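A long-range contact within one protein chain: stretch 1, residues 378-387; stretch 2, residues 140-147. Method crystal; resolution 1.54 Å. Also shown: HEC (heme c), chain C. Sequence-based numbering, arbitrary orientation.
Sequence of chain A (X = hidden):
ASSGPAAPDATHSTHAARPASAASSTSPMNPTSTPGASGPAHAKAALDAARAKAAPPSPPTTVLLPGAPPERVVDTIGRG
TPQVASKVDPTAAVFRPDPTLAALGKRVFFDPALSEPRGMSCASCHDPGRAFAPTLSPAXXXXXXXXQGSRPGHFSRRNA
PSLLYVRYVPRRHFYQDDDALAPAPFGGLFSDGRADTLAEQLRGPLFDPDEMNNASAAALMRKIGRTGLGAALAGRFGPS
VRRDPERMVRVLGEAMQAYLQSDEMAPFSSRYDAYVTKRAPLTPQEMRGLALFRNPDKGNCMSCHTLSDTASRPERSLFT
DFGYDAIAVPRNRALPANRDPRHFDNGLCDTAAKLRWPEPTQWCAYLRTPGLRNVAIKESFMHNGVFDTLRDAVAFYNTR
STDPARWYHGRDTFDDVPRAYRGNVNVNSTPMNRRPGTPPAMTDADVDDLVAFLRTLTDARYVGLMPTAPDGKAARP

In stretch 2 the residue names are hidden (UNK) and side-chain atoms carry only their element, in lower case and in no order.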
# COMPACT_ATOMS: atom_id res chain seq x y z
N LYS A 378 4.34 -4.63 10.85
CA LYS A 378 2.90 -4.45 10.75
C LYS A 378 2.17 -5.39 11.69
O LYS A 378 2.61 -6.50 11.97
CB LYS A 378 2.43 -4.69 9.31
CG LYS A 378 2.97 -3.69 8.31
CD LYS A 378 2.84 -4.19 6.89
CE LYS A 378 1.39 -4.35 6.44
NZ LYS A 378 0.87 -3.11 5.80
N GLU A 379 1.02 -4.93 12.17
CA GLU A 379 0.18 -5.73 13.05
C GLU A 379 -0.78 -6.65 12.31
O GLU A 379 -1.26 -7.63 12.90
CB GLU A 379 -0.61 -4.81 14.00
CG GLU A 379 0.30 -4.08 14.98
CD GLU A 379 -0.44 -3.15 15.90
OE1 GLU A 379 -1.51 -2.65 15.53
OE2 GLU A 379 0.06 -2.91 17.02
N SER A 380 -1.06 -6.38 11.04
CA SER A 380 -1.87 -7.25 10.20
C SER A 380 -1.45 -7.02 8.76
O SER A 380 -0.83 -6.00 8.43
CB SER A 380 -3.37 -7.03 10.40
OG SER A 380 -3.73 -5.73 9.98
N PHE A 381 -1.80 -7.99 7.91
CA PHE A 381 -1.23 -8.11 6.58
C PHE A 381 -2.31 -8.32 5.54
O PHE A 381 -3.37 -8.91 5.81
CB PHE A 381 -0.20 -9.27 6.50
CG PHE A 381 0.91 -9.12 7.50
CD1 PHE A 381 2.06 -8.41 7.19
CD2 PHE A 381 0.75 -9.62 8.76
CE1 PHE A 381 3.05 -8.23 8.15
CE2 PHE A 381 1.73 -9.44 9.71
CZ PHE A 381 2.87 -8.74 9.41
N MET A 382 -1.99 -7.89 4.32
CA MET A 382 -2.86 -7.89 3.14
C MET A 382 -3.93 -6.80 3.24
O MET A 382 -4.16 -6.20 4.30
CB MET A 382 -3.50 -9.27 2.93
CG MET A 382 -2.52 -10.41 2.81
SD MET A 382 -1.45 -10.24 1.38
CE MET A 382 -0.44 -11.73 1.48
N HIS A 383 -4.59 -6.56 2.10
CA HIS A 383 -5.53 -5.44 1.96
C HIS A 383 -6.68 -5.51 2.95
O HIS A 383 -7.30 -4.48 3.24
CB HIS A 383 -6.10 -5.40 0.52
CG HIS A 383 -7.16 -6.42 0.25
ND1 HIS A 383 -6.86 -7.75 0.05
CD2 HIS A 383 -8.50 -6.31 0.13
CE1 HIS A 383 -7.98 -8.42 -0.16
NE2 HIS A 383 -8.99 -7.57 -0.11
N ASN A 384 -7.01 -6.71 3.43
CA ASN A 384 -8.13 -6.92 4.34
C ASN A 384 -7.68 -7.26 5.75
O ASN A 384 -8.52 -7.60 6.59
CB ASN A 384 -9.03 -8.02 3.81
CG ASN A 384 -8.32 -9.35 3.68
OD1 ASN A 384 -7.14 -9.46 3.94
ND2 ASN A 384 -9.06 -10.38 3.28
N GLY A 385 -6.38 -7.19 6.04
CA GLY A 385 -5.90 -7.45 7.39
C GLY A 385 -6.05 -8.89 7.84
O GLY A 385 -6.02 -9.16 9.04
N VAL A 386 -6.24 -9.83 6.90
CA VAL A 386 -6.68 -11.17 7.30
C VAL A 386 -5.63 -11.93 8.10
O VAL A 386 -6.00 -12.73 8.97
CB VAL A 386 -7.13 -11.99 6.07
CG1 VAL A 386 -5.97 -12.38 5.13
CG2 VAL A 386 -7.86 -13.25 6.52
N PHE A 387 -4.35 -11.69 7.86
CA PHE A 387 -3.29 -12.41 8.57
C PHE A 387 -2.71 -11.54 9.67
O PHE A 387 -2.52 -10.34 9.48
CB PHE A 387 -2.16 -12.80 7.62
CG PHE A 387 -2.58 -13.75 6.54
CD1 PHE A 387 -3.30 -14.90 6.84
CD2 PHE A 387 -2.28 -13.49 5.23
CE1 PHE A 387 -3.70 -15.77 5.83
CE2 PHE A 387 -2.67 -14.36 4.23
CZ PHE A 387 -3.37 -15.49 4.54
N UNK A 140 -9.89 -2.48 17.17
CA UNK A 140 -9.45 -2.98 15.87
C UNK A 140 -8.72 -4.30 16.01
O UNK A 140 -8.95 -5.23 15.23
c UNK A 140 -8.56 -1.94 15.20
N UNK A 141 -7.83 -4.40 16.99
CA UNK A 141 -7.13 -5.65 17.25
C UNK A 141 -8.09 -6.78 17.59
O UNK A 141 -7.87 -7.93 17.18
c UNK A 141 -6.13 -5.46 18.38
c UNK A 141 -4.91 -4.64 18.05
c UNK A 141 -4.18 -4.31 19.33
c UNK A 141 -4.02 -5.43 17.09
N UNK A 142 -9.13 -6.49 18.37
CA UNK A 142 -10.03 -7.54 18.84
C UNK A 142 -11.04 -7.94 17.79
O UNK A 142 -11.66 -9.00 17.92
c UNK A 142 -10.76 -7.09 20.11
N UNK A 143 -11.21 -7.12 16.76
CA UNK A 143 -12.23 -7.32 15.77
C UNK A 143 -11.65 -7.44 14.37
O UNK A 143 -11.08 -8.46 14.01
N UNK A 144 -11.77 -6.38 13.57
CA UNK A 144 -11.49 -6.52 12.13
C UNK A 144 -10.03 -6.50 11.74
O UNK A 144 -9.72 -6.88 10.59
c UNK A 144 -12.35 -4.36 12.59
c UNK A 144 -12.22 -5.32 11.52
c UNK A 144 -12.48 -5.13 13.86
N UNK A 145 -9.12 -6.06 12.61
CA UNK A 145 -7.69 -6.01 12.30
C UNK A 145 -7.37 -5.07 11.14
O UNK A 145 -6.41 -5.27 10.40
c UNK A 145 -7.15 -7.42 12.04
n UNK A 145 -9.16 -11.35 12.56
c UNK A 145 -6.85 -9.75 13.00
c UNK A 145 -8.28 -11.19 11.58
c UNK A 145 -7.51 -8.39 13.16
n UNK A 145 -7.19 -10.45 11.75
n UNK A 145 -8.49 -11.80 10.42
N UNK A 146 -8.19 -4.03 11.00
CA UNK A 146 -7.89 -2.89 10.14
C UNK A 146 -8.19 -1.64 10.97
O UNK A 146 -8.84 -1.75 12.02
c UNK A 146 -10.20 -2.74 9.12
c UNK A 146 -8.47 -4.17 8.08
c UNK A 146 -8.72 -2.91 8.84
N UNK A 147 -7.73 -0.47 10.55
CA UNK A 147 -7.83 0.72 11.41
C UNK A 147 -9.26 1.05 11.81
O UNK A 147 -10.18 1.03 10.98
c UNK A 147 -6.87 -0.21 9.37
c UNK A 147 -7.22 1.83 10.57
c UNK A 147 -6.22 1.11 9.69
FE HEC C . 3.20 -10.88 -2.49
CHA HEC C . 1.04 -8.94 -0.66
CHB HEC C . 5.08 -11.46 0.33
CHC HEC C . 4.95 -13.33 -4.13
CHD HEC C . 1.60 -10.06 -5.39
NA HEC C . 3.11 -10.26 -0.56
C1A HEC C . 2.15 -9.41 -0.03
C2A HEC C . 2.40 -9.32 1.38
C3A HEC C . 3.56 -9.93 1.63
C4A HEC C . 4.04 -10.54 0.42
CMA HEC C . 4.21 -10.18 2.99
CAA HEC C . 1.59 -8.44 2.37
CBA HEC C . 2.16 -7.04 2.44
CGA HEC C . 1.37 -6.07 3.29
O1A HEC C . 1.75 -4.86 3.22
O2A HEC C . 0.25 -6.39 3.77
NB HEC C . 4.72 -12.12 -2.03
C1B HEC C . 5.40 -12.15 -0.80
C2B HEC C . 6.43 -13.17 -0.89
C3B HEC C . 6.37 -13.74 -2.09
C4B HEC C . 5.33 -13.06 -2.84
CMB HEC C . 7.46 -13.45 0.24
CAB HEC C . 7.17 -14.96 -2.63
CBB HEC C . 6.92 -16.20 -1.75
NC HEC C . 3.32 -11.51 -4.40
C1C HEC C . 4.06 -12.59 -4.85
C2C HEC C . 3.78 -12.75 -6.25
C3C HEC C . 2.93 -11.79 -6.63
C4C HEC C . 2.59 -11.01 -5.46
CMC HEC C . 4.49 -13.83 -7.10
CAC HEC C . 2.54 -11.41 -8.06
CBC HEC C . 1.79 -12.60 -8.69
ND HEC C . 1.65 -9.67 -2.93
C1D HEC C . 1.14 -9.50 -4.23
C2D HEC C . -0.09 -8.77 -4.12
C3D HEC C . -0.32 -8.50 -2.69
C4D HEC C . 0.83 -9.04 -2.00
CMD HEC C . -1.02 -8.35 -5.26
CAD HEC C . -1.53 -7.79 -2.07
CBD HEC C . -2.63 -8.81 -1.87
CGD HEC C . -3.69 -8.30 -0.93
O1D HEC C . -3.47 -7.25 -0.28
O2D HEC C . -4.69 -9.05 -0.71

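Position 140 carries a single side-chain carbon, which lies out of reach of stretch 1; one carbon and nothing beyond it identifies Ala140. Position 141, also helical, has four carbons forked at the second. Its CA-to-CB bond points sideways, yet the end of the chain comes nearer, one terminal carbon lying 4.1 Å from OE1 of Glu379. The late fork defines leucine, and the carbon in question is CD2 of Leu141. At position 142 there is again one carbon, exposed and touching nothing of stretch 1: Ala142.

Position 143 has no side-chain atoms and is therefore Gly143, the first residue after the helix to leave helical phi/psi. A CB here would meet no atom of stretch 1 but would clash with the ring of the residue that follows. That residue, position 144, has three carbons closing a ring onto its own backbone N, which makes it Pro144. Its ring stays clear of stretch 1.

Position 145 has the longest side chain of the stretch: three carbons, a nitrogen, then a carbon bearing two more nitrogens. Its CA-to-CB bond points toward stretch 1, and along the side chain the inner nitrogen lies 3.2 Å from O of Gly385 and a terminal nitrogen 3.0 Å from O of Val386. A guanidinium on a three-carbon stem is arginine. In Arg145, NE and NH2 thus donate hydrogen bonds to two successive carbonyls, the Gly385 oxygen lying at the edge of the guanidinium, near its plane.

Position 146 has one carbon carrying two others, and one of these branches sits 3.7 Å from O of Asn384. Branching at the first carbon, with carbon alone, gives Val146; the branch is CG1. Position 147 again shows three carbons closed onto the backbone N, out of reach of stretch 1, and is Pro147.

The contact is small, burying 302 Å² in all, and centres on Arg145, whose backbone and side chain both take part. Its carbonyl O accepts a hydrogen bond from OG of Ser380 at 2.8 Å, while its guanidinium reaches the carbonyl of Gly385, the last residue of the type I turn that begins at Met382, and that of Val386 just after it. Gly385 suits this close packing: its phi is positive, and a CB would fall 2.4 Å from O of Arg145, a clash. Within the same segment, the backbone N of Val386 donates to OD1 of Asn384 at 3.1 Å. The turn also faces the heme c, with N and ND1 of His383 donating hydrogen bonds to heme c O1D and O2D at 2.7 and 2.6 Å, respectively, so one short segment serves both partners.

Stretch 2, residues 140-147: ALAGPRVP
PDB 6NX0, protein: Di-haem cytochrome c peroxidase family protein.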